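Local coordinates for nucleoporin NUP82 (Chaetomium thermophilum, PDB 5CWW), which probably serves as a structural component of the nuclear pore complex and a docking partner for transport factors, this chain being its N-terminal beta-propeller domain, at residues E388-Y393 and G488-S493; M252-A257 and L274-G279. All coordinates share one frame; numbering follows the deposited sequence.

Contact 1 (E388-Y393 and G488-S493)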
# COMPACT_ATOMS: atom_id res chain seq x y z
N GLU B 388 7.26 -10.85 8.27
CA GLU B 388 6.01 -10.10 8.37
C GLU B 388 6.25 -8.59 8.24
O GLU B 388 7.00 -8.01 9.03
CB GLU B 388 5.32 -10.41 9.70
CG GLU B 388 4.03 -9.65 9.95
CD GLU B 388 3.34 -10.08 11.23
OE1 GLU B 388 3.99 -10.03 12.30
OE2 GLU B 388 2.16 -10.48 11.16
N LEU B 389 5.59 -7.97 7.27
CA LEU B 389 5.79 -6.54 6.99
C LEU B 389 4.71 -5.69 7.63
O LEU B 389 3.56 -6.13 7.78
CB LEU B 389 5.82 -6.28 5.48
CG LEU B 389 7.04 -6.82 4.72
CD1 LEU B 389 6.88 -6.54 3.24
CD2 LEU B 389 8.33 -6.19 5.24
N LYS B 390 5.08 -4.47 8.00
CA LYS B 390 4.15 -3.54 8.63
C LYS B 390 4.13 -2.18 7.94
O LYS B 390 3.17 -1.42 8.10
CB LYS B 390 4.50 -3.37 10.11
CG LYS B 390 4.14 -4.59 10.96
CD LYS B 390 2.63 -4.74 11.11
CE LYS B 390 2.22 -6.14 11.54
NZ LYS B 390 2.76 -6.50 12.87
N ASP B 391 5.17 -1.87 7.18
CA ASP B 391 5.17 -0.63 6.41
C ASP B 391 6.07 -0.73 5.18
O ASP B 391 6.94 -1.60 5.10
CB ASP B 391 5.63 0.54 7.27
CG ASP B 391 5.04 1.87 6.82
OD1 ASP B 391 4.47 1.93 5.71
OD2 ASP B 391 5.16 2.86 7.57
N ILE B 392 5.83 0.16 4.23
CA ILE B 392 6.63 0.24 3.02
C ILE B 392 6.86 1.71 2.68
O ILE B 392 5.96 2.53 2.83
CB ILE B 392 5.96 -0.49 1.83
CG1 ILE B 392 6.84 -0.41 0.59
CG2 ILE B 392 4.56 0.09 1.56
CD1 ILE B 392 6.41 -1.32 -0.54
N TYR B 393 8.07 2.02 2.24
CA TYR B 393 8.44 3.39 1.90
C TYR B 393 9.35 3.37 0.68
O TYR B 393 10.43 2.77 0.71
CB TYR B 393 9.13 4.07 3.08
CG TYR B 393 9.69 5.44 2.75
CD1 TYR B 393 8.86 6.53 2.55
CD2 TYR B 393 11.06 5.63 2.65
CE1 TYR B 393 9.37 7.77 2.25
CE2 TYR B 393 11.59 6.88 2.35
CZ TYR B 393 10.74 7.94 2.16
OH TYR B 393 11.26 9.18 1.86
N GLY B 488 3.46 -5.30 17.28
CA GLY B 488 3.86 -3.92 17.11
C GLY B 488 3.69 -3.44 15.68
O GLY B 488 3.88 -4.20 14.73
N TRP B 489 3.34 -2.16 15.54
CA TRP B 489 3.16 -1.54 14.23
C TRP B 489 4.13 -0.37 14.05
O TRP B 489 3.75 0.79 14.24
CB TRP B 489 1.72 -1.05 14.06
CG TRP B 489 0.79 -2.11 13.55
CD1 TRP B 489 0.16 -3.07 14.28
CD2 TRP B 489 0.38 -2.30 12.19
NE1 TRP B 489 -0.61 -3.86 13.46
CE2 TRP B 489 -0.49 -3.40 12.17
CE3 TRP B 489 0.68 -1.64 10.99
CZ2 TRP B 489 -1.08 -3.86 10.99
CZ3 TRP B 489 0.09 -2.10 9.82
CH2 TRP B 489 -0.78 -3.20 9.83
N PRO B 490 5.38 -0.67 13.70
CA PRO B 490 6.34 0.41 13.43
C PRO B 490 6.00 1.12 12.12
O PRO B 490 5.43 0.49 11.23
CB PRO B 490 7.68 -0.32 13.36
CG PRO B 490 7.34 -1.71 12.94
CD PRO B 490 6.00 -2.01 13.56
N MET B 491 6.35 2.40 12.01
CA MET B 491 5.94 3.21 10.86
C MET B 491 7.10 3.97 10.24
O MET B 491 7.99 4.43 10.94
CB MET B 491 4.87 4.21 11.29
CG MET B 491 3.62 3.59 11.89
SD MET B 491 2.57 4.82 12.67
CE MET B 491 3.48 5.12 14.18
N PHE B 492 7.07 4.11 8.91
CA PHE B 492 8.00 4.99 8.21
C PHE B 492 7.47 6.43 8.22
O PHE B 492 6.26 6.66 8.25
CB PHE B 492 8.19 4.54 6.76
CG PHE B 492 9.18 3.42 6.58
CD1 PHE B 492 10.43 3.47 7.16
CD2 PHE B 492 8.85 2.30 5.82
CE1 PHE B 492 11.34 2.44 6.99
CE2 PHE B 492 9.75 1.27 5.64
CZ PHE B 492 11.00 1.34 6.23
N SER B 493 8.39 7.39 8.20
CA SER B 493 8.06 8.79 8.01
C SER B 493 9.12 9.44 7.13
O SER B 493 10.30 9.19 7.31
CB SER B 493 7.97 9.53 9.34
OG SER B 493 7.04 8.92 10.21

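Contact 2 (M252-A257 and L274-G279)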
# COMPACT_ATOMS: atom_id res chain seq x y z
N MET B 252 -2.70 -12.05 0.99
CA MET B 252 -2.85 -10.74 0.38
C MET B 252 -3.53 -9.76 1.34
O MET B 252 -4.24 -8.85 0.91
CB MET B 252 -3.64 -10.84 -0.93
CG MET B 252 -2.88 -11.57 -2.04
SD MET B 252 -3.66 -11.44 -3.66
CE MET B 252 -3.29 -9.74 -4.07
N GLU B 253 -3.31 -9.97 2.63
CA GLU B 253 -3.71 -8.99 3.63
C GLU B 253 -2.74 -7.81 3.55
O GLU B 253 -1.55 -7.97 3.82
CB GLU B 253 -3.72 -9.59 5.03
CG GLU B 253 -4.23 -8.64 6.11
CD GLU B 253 -4.07 -9.20 7.51
OE1 GLU B 253 -5.10 -9.40 8.19
OE2 GLU B 253 -2.92 -9.43 7.93
N VAL B 254 -3.24 -6.64 3.19
CA VAL B 254 -2.38 -5.48 2.99
C VAL B 254 -1.95 -4.87 4.31
O VAL B 254 -2.77 -4.66 5.21
CB VAL B 254 -3.08 -4.39 2.14
CG1 VAL B 254 -2.15 -3.20 1.91
CG2 VAL B 254 -3.55 -4.97 0.82
N ALA B 255 -0.65 -4.60 4.43
CA ALA B 255 -0.10 -3.91 5.59
C ALA B 255 -0.03 -2.41 5.33
O ALA B 255 -0.38 -1.60 6.19
CB ALA B 255 1.28 -4.44 5.93
N ALA B 256 0.41 -2.04 4.13
CA ALA B 256 0.50 -0.63 3.75
C ALA B 256 0.75 -0.47 2.26
O ALA B 256 1.20 -1.40 1.59
CB ALA B 256 1.60 0.07 4.54
N ALA B 257 0.47 0.72 1.76
CA ALA B 257 0.70 1.05 0.36
C ALA B 257 1.21 2.48 0.26
O ALA B 257 0.90 3.32 1.11
CB ALA B 257 -0.56 0.88 -0.45
N LEU B 274 2.77 -1.87 -2.82
CA LEU B 274 2.04 -2.46 -1.70
C LEU B 274 2.86 -3.49 -0.95
O LEU B 274 3.63 -4.25 -1.55
CB LEU B 274 0.75 -3.12 -2.19
CG LEU B 274 -0.25 -2.22 -2.92
CD1 LEU B 274 -0.07 -2.34 -4.43
CD2 LEU B 274 -1.67 -2.57 -2.51
N ALA B 275 2.67 -3.53 0.36
CA ALA B 275 3.30 -4.51 1.22
C ALA B 275 2.25 -5.28 2.00
O ALA B 275 1.41 -4.69 2.68
CB ALA B 275 4.29 -3.84 2.17
N MET B 276 2.30 -6.61 1.89
CA MET B 276 1.39 -7.50 2.59
C MET B 276 1.98 -7.92 3.92
O MET B 276 3.20 -8.01 4.06
CB MET B 276 1.09 -8.73 1.73
CG MET B 276 0.68 -8.42 0.30
SD MET B 276 -0.90 -7.55 0.20
CE MET B 276 -1.05 -7.34 -1.57
N THR B 277 1.13 -8.20 4.90
CA THR B 277 1.60 -8.67 6.20
C THR B 277 2.24 -10.05 6.06
O THR B 277 2.99 -10.48 6.94
CB THR B 277 0.45 -8.75 7.23
OG1 THR B 277 -0.59 -9.60 6.74
CG2 THR B 277 -0.11 -7.36 7.51
N SER B 278 1.96 -10.74 4.96
CA SER B 278 2.56 -12.04 4.71
C SER B 278 4.04 -11.92 4.37
O SER B 278 4.78 -12.89 4.44
CB SER B 278 1.83 -12.75 3.57
OG SER B 278 2.01 -12.06 2.35
N GLY B 279 4.47 -10.71 4.00
CA GLY B 279 5.86 -10.44 3.67
C GLY B 279 6.09 -10.13 2.20
O GLY B 279 7.20 -9.79 1.80

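Contact 1 (E388-Y393 and G488-S493)
Lys390 lays its aliphatic chain across the indole of Trp489, CD sitting 3.4 Å above the plane over the centre of that ring face. CG lies anti to the carbonyl carbon, and bends at chi2 and chi4 follow, the last setting NZ; the chain crosses the tryptophan side chain at about a right angle. NZ ends 4.5 Å from the centroid of the five-membered ring of Trp489, a cation-pi contact; both ring contacts hold for the modelled conformer, and a second one may alter them. NZ also donates to Gly488 O at 3.2 Å, tilted 32° from the carbonyl plane. Its strongest polar partner is Thr433 OG1, by a hydrogen bond, while Glu388 OE1 makes only a long salt bridge to it. Farther along, Asp391 puts OD2 2.6 Å from Phe492 N in a nearly straight bond (174°); Arg47 forms a salt bridge to the same oxygen and also donates to Phe492 O. Asp391 OD1 accepts from Ile392 N at 2.7 Å, a more bent bond. Both amides meet the carboxylate on its anti sides, roughly 30° out of plane. Beyond them Tyr393 CB presses on Phe492 CD2 at 3.3 Å, and Tyr393 OH reaches Pro499 O. No backbone-to-backbone hydrogen bond runs between these two segments, from neighbouring propeller sheets. Side chains bridge the seam instead, and with amides on both oxygens and Arg47 alongside, Asp391 is probably charged.

Contact 2 (M252-A257 and L274-G279)
Met276 and Val254 meet at an antiparallel beta pairing with a classic bulge, part of a four-stranded propeller sheet in which 254-258 is an outermost strand. At the bulge Ala255 N and Ala256 N both donate to Ala275 O, at 2.7 and 3.2 Å, so one carbonyl grips two successive amides. Ala275 N returns a bond to Ala256 O. The packing is close around this point: Ala255 CB touches Thr277 CG2, and Met276, bent at chi2 (-66°), brings SD to 3.8 Å from Val254 CG2. The Met252 and Met276 chains run alongside one another in the same sense, but their methyls meet more loosely, CE to CE at 4.1 Å; a basic side chain of another protein chain packs on Met252. The partly exposed end belongs to Glu253, whose chain runs extended to meet Thr277, the second residue of the type I turn from Met276 to Gly279. Thr277 OG1 donates to the anti lone pair of Glu253 OE2 at 2.6 Å. An alanine here in place of Glu253 would probably leave the Thr277 hydroxyl without its carboxylate mate. Beside that bond, Thr277 N donates to Glu253 O at 2.9 Å.

Both contacts are largely buried, their centres 10 Å apart, and each has one partly exposed side chain at the interface, Trp489 in contact 1 and Glu253 in contact 2. They differ in what they join. Contact 2 pairs adjacent strands within one sheet and relies chiefly on main-chain bonds; contact 1 bridges edge strands of different sheets and uses charge, an aromatic face and a carboxylate. The segment 388-393 is the common border: Leu389 O lies 3.4 Å from Ala255 CB, and Leu389 CB is equally close to Met276 O. Strand 389-395 is thus packed between the sheet of contact 2 and the strand 491-494.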